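Side-chain contacts in DNA polymerase sliding clamp (Archaeoglobus fulgidus, PDB 1RWZ), which forms a homotrimeric ring that encircles DNA and probably serves as a moving platform, tethering DNA polymerase and other proteins during replication: residues V99-G102 / S103-Y106; F174-E178 / T179-E183. All coordinates share one frame; numbering follows the deposited sequence.

Contact 1. Residues V99-G102 / S103-Y106; sequences VKFG and SVEY
Phe101 CG lies between its own backbone N and carbonyl carbon (chi1 59°). This torsion turns the ring across toward Val104 on the partner strand. On Val104, CG1 is anti to the backbone N (chi1 171°), which puts that methyl above the ring near CZ. Phe101 CZ and Val104 CG1 are 4.0 Å apart, and Val104 CB sits over the same ring face, displaced toward the rim. The next pair on the same face of the sheet is Val99 and Tyr106. Val99 CG2 meets the ring edge in the ring plane, 3.8 Å from Tyr106 CD2. Lys100 and Glu105 run side by side on the other face of the sheet. Their aliphatic parts touch, and Lys100 CD comes 3.3 Å from Glu105 OE1. The charged ends do not meet: Lys100 NZ is 4.7 Å from Glu105 OE1, and NZ has instead a long, weak ion pair with Glu88.

The segments are the two arms of a beta hairpin closed by a type II' turn, with Gly102 at its positive-phi position. Val99 and Tyr106 form a hydrogen-bonded pair. Tyr106 N to Val99 O is 2.8 Å and almost straight (178°), and Val99 N to Tyr106 O is 2.7 Å. Phe101 and Val104 form a second such pair. A water donates to Gly102 O and Val104 O, 2.8 Å from the latter.

Strand 104-109 continues the sheet into the second subunit. Tyr106 OH is hydrogen-bonded there to Asp170 of that subunit, and Val104 packs on its Ile172. The chemistry is thus split by face. Apolar and aromatic groups pack on the Val99, Phe101 and Tyr106 side, while Lys100 and Glu105 probably attract each other only loosely on the other.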
ATOM      1  N   VAL A  99      14.511  15.874  20.500  1.00 18.46           N
ATOM      2  CA  VAL A  99      13.190  15.647  19.932  1.00 18.57           C
ATOM      3  C   VAL A  99      12.557  14.549  20.772  1.00 18.86           C
ATOM      4  O   VAL A  99      13.015  13.409  20.756  1.00 18.93           O
ATOM      5  CB  VAL A  99      13.283  15.181  18.467  1.00 18.61           C
ATOM      6  CG1 VAL A  99      11.886  14.990  17.888  1.00 18.31           C
ATOM      7  CG2 VAL A  99      14.066  16.197  17.654  1.00 18.27           C
ATOM      8  N   LYS A 100      11.511  14.897  21.512  1.00 19.06           N
ATOM      9  CA  LYS A 100      10.857  13.922  22.372  1.00 19.49           C
ATOM     10  C   LYS A 100       9.416  13.640  21.979  1.00 19.78           C
ATOM     11  O   LYS A 100       8.641  14.556  21.716  1.00 18.89           O
ATOM     12  CB  LYS A 100      10.896  14.395  23.823  1.00 21.49           C
ATOM     13  CG  LYS A 100      12.289  14.699  24.340  1.00 23.79           C
ATOM     14  CD  LYS A 100      12.313  14.741  25.859  1.00 27.62           C
ATOM     15  CE  LYS A 100      11.385  15.796  26.410  1.00 28.77           C
ATOM     16  NZ  LYS A 100      11.315  15.726  27.896  1.00 31.31           N
ATOM     17  N   PHE A 101       9.072  12.357  21.943  1.00 19.12           N
ATOM     18  CA  PHE A 101       7.725  11.926  21.603  1.00 19.98           C
ATOM     19  C   PHE A 101       7.545  10.520  22.156  1.00 20.26           C
ATOM     20  O   PHE A 101       8.478   9.714  22.136  1.00 18.77           O
ATOM     21  CB  PHE A 101       7.520  11.961  20.081  1.00 19.88           C
ATOM     22  CG  PHE A 101       8.480  11.100  19.311  1.00 20.71           C
ATOM     23  CD1 PHE A 101       8.148   9.789  18.976  1.00 20.68           C
ATOM     24  CD2 PHE A 101       9.721  11.598  18.921  1.00 21.27           C
ATOM     25  CE1 PHE A 101       9.037   8.986  18.263  1.00 21.04           C
ATOM     26  CE2 PHE A 101      10.618  10.803  18.208  1.00 21.31           C
ATOM     27  CZ  PHE A 101      10.275   9.495  17.878  1.00 21.60           C
ATOM     28  N   GLY A 102       6.355  10.224  22.669  1.00 20.48           N
ATOM     29  CA  GLY A 102       6.134   8.909  23.240  1.00 21.18           C
ATOM     30  C   GLY A 102       7.148   8.712  24.352  1.00 20.71           C
ATOM     31  O   GLY A 102       7.353   9.606  25.168  1.00 21.21           O
ATOM     32  N   SER A 103       7.798   7.552  24.381  1.00 20.36           N
ATOM     33  CA  SER A 103       8.801   7.272  25.406  1.00 19.81           C
ATOM     34  C   SER A 103      10.202   7.405  24.824  1.00 19.85           C
ATOM     35  O   SER A 103      11.165   6.882  25.378  1.00 19.14           O
ATOM     36  CB  SER A 103       8.617   5.852  25.949  1.00 20.51           C
ATOM     37  OG  SER A 103       7.366   5.712  26.597  1.00 20.96           O
ATOM     38  N   VAL A 104      10.308   8.129  23.715  1.00 19.67           N
ATOM     39  CA  VAL A 104      11.581   8.305  23.031  1.00 19.83           C
ATOM     40  C   VAL A 104      12.149   9.719  23.058  1.00 20.34           C
ATOM     41  O   VAL A 104      11.410  10.703  22.987  1.00 19.03           O
ATOM     42  CB  VAL A 104      11.439   7.871  21.557  1.00 20.42           C
ATOM     43  CG1 VAL A 104      12.678   8.251  20.761  1.00 21.78           C
ATOM     44  CG2 VAL A 104      11.194   6.369  21.491  1.00 20.51           C
ATOM     45  N   GLU A 105      13.470   9.805  23.175  1.00 20.15           N
ATOM     46  CA  GLU A 105      14.165  11.083  23.138  1.00 21.76           C
ATOM     47  C   GLU A 105      15.299  10.949  22.131  1.00 22.27           C
ATOM     48  O   GLU A 105      16.215  10.144  22.316  1.00 20.81           O
ATOM     49  CB  GLU A 105      14.741  11.471  24.498  1.00 23.56           C
ATOM     50  CG  GLU A 105      15.516  12.789  24.446  1.00 27.60           C
ATOM     51  CD  GLU A 105      16.048  13.228  25.795  1.00 30.26           C
ATOM     52  OE1 GLU A 105      15.235  13.438  26.717  1.00 32.74           O
ATOM     53  OE2 GLU A 105      17.282  13.367  25.936  1.00 32.25           O
ATOM     54  N   TYR A 106      15.210  11.728  21.058  1.00 22.73           N
ATOM     55  CA  TYR A 106      16.208  11.745  19.996  1.00 23.49           C
ATOM     56  C   TYR A 106      17.066  12.990  20.193  1.00 23.76           C
ATOM     57  O   TYR A 106      16.549  14.061  20.512  1.00 22.50           O
ATOM     58  CB  TYR A 106      15.502  11.798  18.633  1.00 25.06           C
ATOM     59  CG  TYR A 106      16.402  12.047  17.438  1.00 27.37           C
ATOM     60  CD1 TYR A 106      17.333  11.094  17.025  1.00 28.04           C
ATOM     61  CD2 TYR A 106      16.306  13.236  16.706  1.00 27.99           C
ATOM     62  CE1 TYR A 106      18.147  11.314  15.911  1.00 28.95           C
ATOM     63  CE2 TYR A 106      17.116  13.466  15.590  1.00 28.98           C
ATOM     64  CZ  TYR A 106      18.032  12.501  15.198  1.00 29.00           C
ATOM     65  OH  TYR A 106      18.821  12.711  14.088  1.00 29.91           O
TER
HETATM   66  O   HOH W   1       9.941  11.117  25.315  1.00 31.34           O

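Contact 2. Residues F174-E178 / T179-E183; sequences FHMTE and TELIE
After Met176 the chain leaves strand 170-176 of the four-stranded sheet and folds into a tight turn toward strand 183-184, which pairs with strand 129-134; in this turn Thr177 O accepts from both Glu180 N (3.0 Å) and Leu181 N (3.2 Å). The side chain of Glu180 folds back over the start of the turn. Its OE1 takes the Thr177 N-H through the anti lone pair, at 2.8 Å from Thr177 N and nearly straight (167°). The side chain thus closes the turn back onto the backbone of Thr177. Glu180 CG is anti to the carbonyl carbon (chi1 -65°), and the extended chain beyond it carries the carboxylate back to Thr177. Thr177 OG1 lies 3.3 Å from Thr179 CG2, the two side chains pointing the same way.

Met176 and Leu181 meet beneath the turn. The Met176 chain bends at its last torsion. Its CE comes 3.0 Å from Glu180 O, a tight fit, and 3.9 Å from Leu181 CD2. Leu181 also rests on Ile131 of strand 129-134, and Met176 on Ser103 of the third subunit.

Two waters lie between His175 O and the Glu180 carboxylate; one is 2.6 Å from Glu180 OE2. The Thr177 N-H holds OE1, and the waters can add to this grip. Such a setting would probably favour the charged form.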
ATOM      1  N   PHE A 174      -8.230  22.227 -16.876  1.00 19.95           N
ATOM      2  CA  PHE A 174      -8.891  22.257 -15.579  1.00 19.34           C
ATOM      3  C   PHE A 174      -9.403  23.688 -15.522  1.00 19.61           C
ATOM      4  O   PHE A 174      -8.649  24.624 -15.783  1.00 17.58           O
ATOM      5  CB  PHE A 174      -7.885  22.021 -14.451  1.00 19.84           C
ATOM      6  CG  PHE A 174      -8.385  22.438 -13.095  1.00 20.27           C
ATOM      7  CD1 PHE A 174      -9.216  21.604 -12.353  1.00 20.96           C
ATOM      8  CD2 PHE A 174      -8.043  23.682 -12.571  1.00 20.72           C
ATOM      9  CE1 PHE A 174      -9.699  22.005 -11.105  1.00 21.39           C
ATOM     10  CE2 PHE A 174      -8.521  24.094 -11.326  1.00 21.42           C
ATOM     11  CZ  PHE A 174      -9.350  23.252 -10.593  1.00 20.69           C
ATOM     12  N   HIS A 175     -10.678  23.871 -15.201  1.00 19.46           N
ATOM     13  CA  HIS A 175     -11.223  25.215 -15.156  1.00 19.87           C
ATOM     14  C   HIS A 175     -12.268  25.383 -14.068  1.00 19.90           C
ATOM     15  O   HIS A 175     -13.159  24.546 -13.908  1.00 19.75           O
ATOM     16  CB  HIS A 175     -11.845  25.574 -16.508  1.00 22.12           C
ATOM     17  CG  HIS A 175     -12.539  26.900 -16.526  1.00 24.57           C
ATOM     18  ND1 HIS A 175     -13.680  27.131 -17.263  1.00 26.91           N
ATOM     19  CD2 HIS A 175     -12.251  28.069 -15.906  1.00 25.39           C
ATOM     20  CE1 HIS A 175     -14.065  28.383 -17.096  1.00 26.80           C
ATOM     21  NE2 HIS A 175     -13.215  28.973 -16.276  1.00 25.88           N
ATOM     22  N   MET A 176     -12.136  26.469 -13.318  1.00 18.79           N
ATOM     23  CA  MET A 176     -13.080  26.801 -12.263  1.00 19.19           C
ATOM     24  C   MET A 176     -13.454  28.266 -12.395  1.00 19.04           C
ATOM     25  O   MET A 176     -12.588  29.130 -12.527  1.00 18.51           O
ATOM     26  CB  MET A 176     -12.477  26.541 -10.884  1.00 19.63           C
ATOM     27  CG  MET A 176     -12.539  25.084 -10.462  1.00 22.03           C
ATOM     28  SD  MET A 176     -11.942  24.856  -8.783  1.00 24.87           S
ATOM     29  CE  MET A 176     -13.296  25.462  -7.857  1.00 25.04           C
ATOM     30  N   THR A 177     -14.753  28.541 -12.373  1.00 18.75           N
ATOM     31  CA  THR A 177     -15.245  29.904 -12.483  1.00 19.08           C
ATOM     32  C   THR A 177     -15.194  30.581 -11.122  1.00 19.40           C
ATOM     33  O   THR A 177     -14.967  29.935 -10.102  1.00 17.95           O
ATOM     34  CB  THR A 177     -16.706  29.936 -12.964  1.00 19.82           C
ATOM     35  OG1 THR A 177     -17.517  29.206 -12.038  1.00 19.90           O
ATOM     36  CG2 THR A 177     -16.831  29.314 -14.345  1.00 20.09           C
ATOM     37  N   GLU A 178     -15.414  31.888 -11.112  1.00 20.43           N
ATOM     38  CA  GLU A 178     -15.400  32.647  -9.871  1.00 21.68           C
ATOM     39  C   GLU A 178     -16.337  32.051  -8.822  1.00 21.36           C
ATOM     40  O   GLU A 178     -15.974  31.936  -7.650  1.00 20.23           O
ATOM     41  CB  GLU A 178     -15.785  34.101 -10.151  1.00 23.72           C
ATOM     42  CG  GLU A 178     -16.100  34.910  -8.907  1.00 27.81           C
ATOM     43  CD  GLU A 178     -16.363  36.367  -9.222  1.00 30.56           C
ATOM     44  OE1 GLU A 178     -16.906  36.649 -10.311  1.00 32.43           O
ATOM     45  OE2 GLU A 178     -16.037  37.227  -8.377  1.00 32.78           O
ATOM     46  N   THR A 179     -17.538  31.659  -9.238  1.00 20.71           N
ATOM     47  CA  THR A 179     -18.496  31.101  -8.288  1.00 20.45           C
ATOM     48  C   THR A 179     -18.038  29.775  -7.685  1.00 19.56           C
ATOM     49  O   THR A 179     -18.403  29.440  -6.560  1.00 19.21           O
ATOM     50  CB  THR A 179     -19.896  30.917  -8.932  1.00 21.39           C
ATOM     51  OG1 THR A 179     -20.862  30.668  -7.900  1.00 22.82           O
ATOM     52  CG2 THR A 179     -19.903  29.746  -9.896  1.00 20.99           C
ATOM     53  N   GLU A 180     -17.222  29.027  -8.425  1.00 18.65           N
ATOM     54  CA  GLU A 180     -16.727  27.736  -7.950  1.00 17.69           C
ATOM     55  C   GLU A 180     -15.537  27.867  -6.994  1.00 16.71           C
ATOM     56  O   GLU A 180     -15.264  26.968  -6.200  1.00 16.30           O
ATOM     57  CB  GLU A 180     -16.322  26.861  -9.140  1.00 18.48           C
ATOM     58  CG  GLU A 180     -17.480  26.475 -10.055  1.00 20.21           C
ATOM     59  CD  GLU A 180     -17.034  25.656 -11.255  1.00 22.42           C
ATOM     60  OE1 GLU A 180     -16.277  26.188 -12.100  1.00 21.65           O
ATOM     61  OE2 GLU A 180     -17.442  24.479 -11.352  1.00 23.46           O
ATOM     62  N   LEU A 181     -14.832  28.989  -7.078  1.00 16.33           N
ATOM     63  CA  LEU A 181     -13.666  29.230  -6.231  1.00 16.34           C
ATOM     64  C   LEU A 181     -14.071  29.791  -4.875  1.00 16.68           C
ATOM     65  O   LEU A 181     -15.145  30.372  -4.737  1.00 17.52           O
ATOM     66  CB  LEU A 181     -12.720  30.210  -6.932  1.00 15.59           C
ATOM     67  CG  LEU A 181     -12.118  29.688  -8.241  1.00 14.56           C
ATOM     68  CD1 LEU A 181     -11.530  30.839  -9.043  1.00 14.16           C
ATOM     69  CD2 LEU A 181     -11.056  28.641  -7.921  1.00 15.42           C
ATOM     70  N   ILE A 182     -13.208  29.621  -3.876  1.00 16.68           N
ATOM     71  CA  ILE A 182     -13.487  30.129  -2.535  1.00 16.76           C
ATOM     72  C   ILE A 182     -13.387  31.653  -2.546  1.00 17.50           C
ATOM     73  O   ILE A 182     -14.212  32.347  -1.951  1.00 16.93           O
ATOM     74  CB  ILE A 182     -12.503  29.534  -1.502  1.00 16.25           C
ATOM     75  CG1 ILE A 182     -12.678  28.013  -1.448  1.00 15.57           C
ATOM     76  CG2 ILE A 182     -12.747  30.148  -0.125  1.00 16.42           C
ATOM     77  CD1 ILE A 182     -11.660  27.290  -0.576  1.00 16.95           C
ATOM     78  N   GLU A 183     -12.367  32.165  -3.229  1.00 17.62           N
ATOM     79  CA  GLU A 183     -12.146  33.602  -3.371  1.00 18.59           C
ATOM     80  C   GLU A 183     -11.424  33.788  -4.702  1.00 18.57           C
ATOM     81  O   GLU A 183     -10.577  32.974  -5.066  1.00 17.49           O
ATOM     82  CB  GLU A 183     -11.291  34.148  -2.218  1.00 20.37           C
ATOM     83  CG  GLU A 183     -10.977  35.637  -2.350  1.00 24.50           C
ATOM     84  CD  GLU A 183     -10.169  36.192  -1.186  1.00 26.69           C
ATOM     85  OE1 GLU A 183      -9.647  37.320  -1.318  1.00 29.07           O
ATOM     86  OE2 GLU A 183     -10.058  35.511  -0.141  1.00 27.05           O
TER
HETATM   87  O   HOH W   2     -16.324  25.548 -14.741  1.00 39.36           O
HETATM   88  O   HOH W   3     -15.642  23.573 -13.053  1.00 41.76           O

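Overall arrangement
Contact 1 comes first along the chain, in the N-terminal domain, and contact 2 lies in the C-terminal one. Their centres are 44 Å apart, with nearest atoms about 32 Å apart, on opposite sides of the chain's centre. They share no sheet within the subunit. Contact 1 ends the five-stranded sheet at edge strand 104-109; contact 2 takes in the end of edge strand 170-176 of the four-stranded sheet and the turn after it. In the trimer, these two ends meet between subunits. Strand 104-109 of one copy pairs antiparallel with the neighbour's strand that holds Phe174, and Ser103 packs on that Phe174. Contact 1 of one subunit and contact 2 of its neighbour thus both belong to the head-to-tail joint that closes the ring.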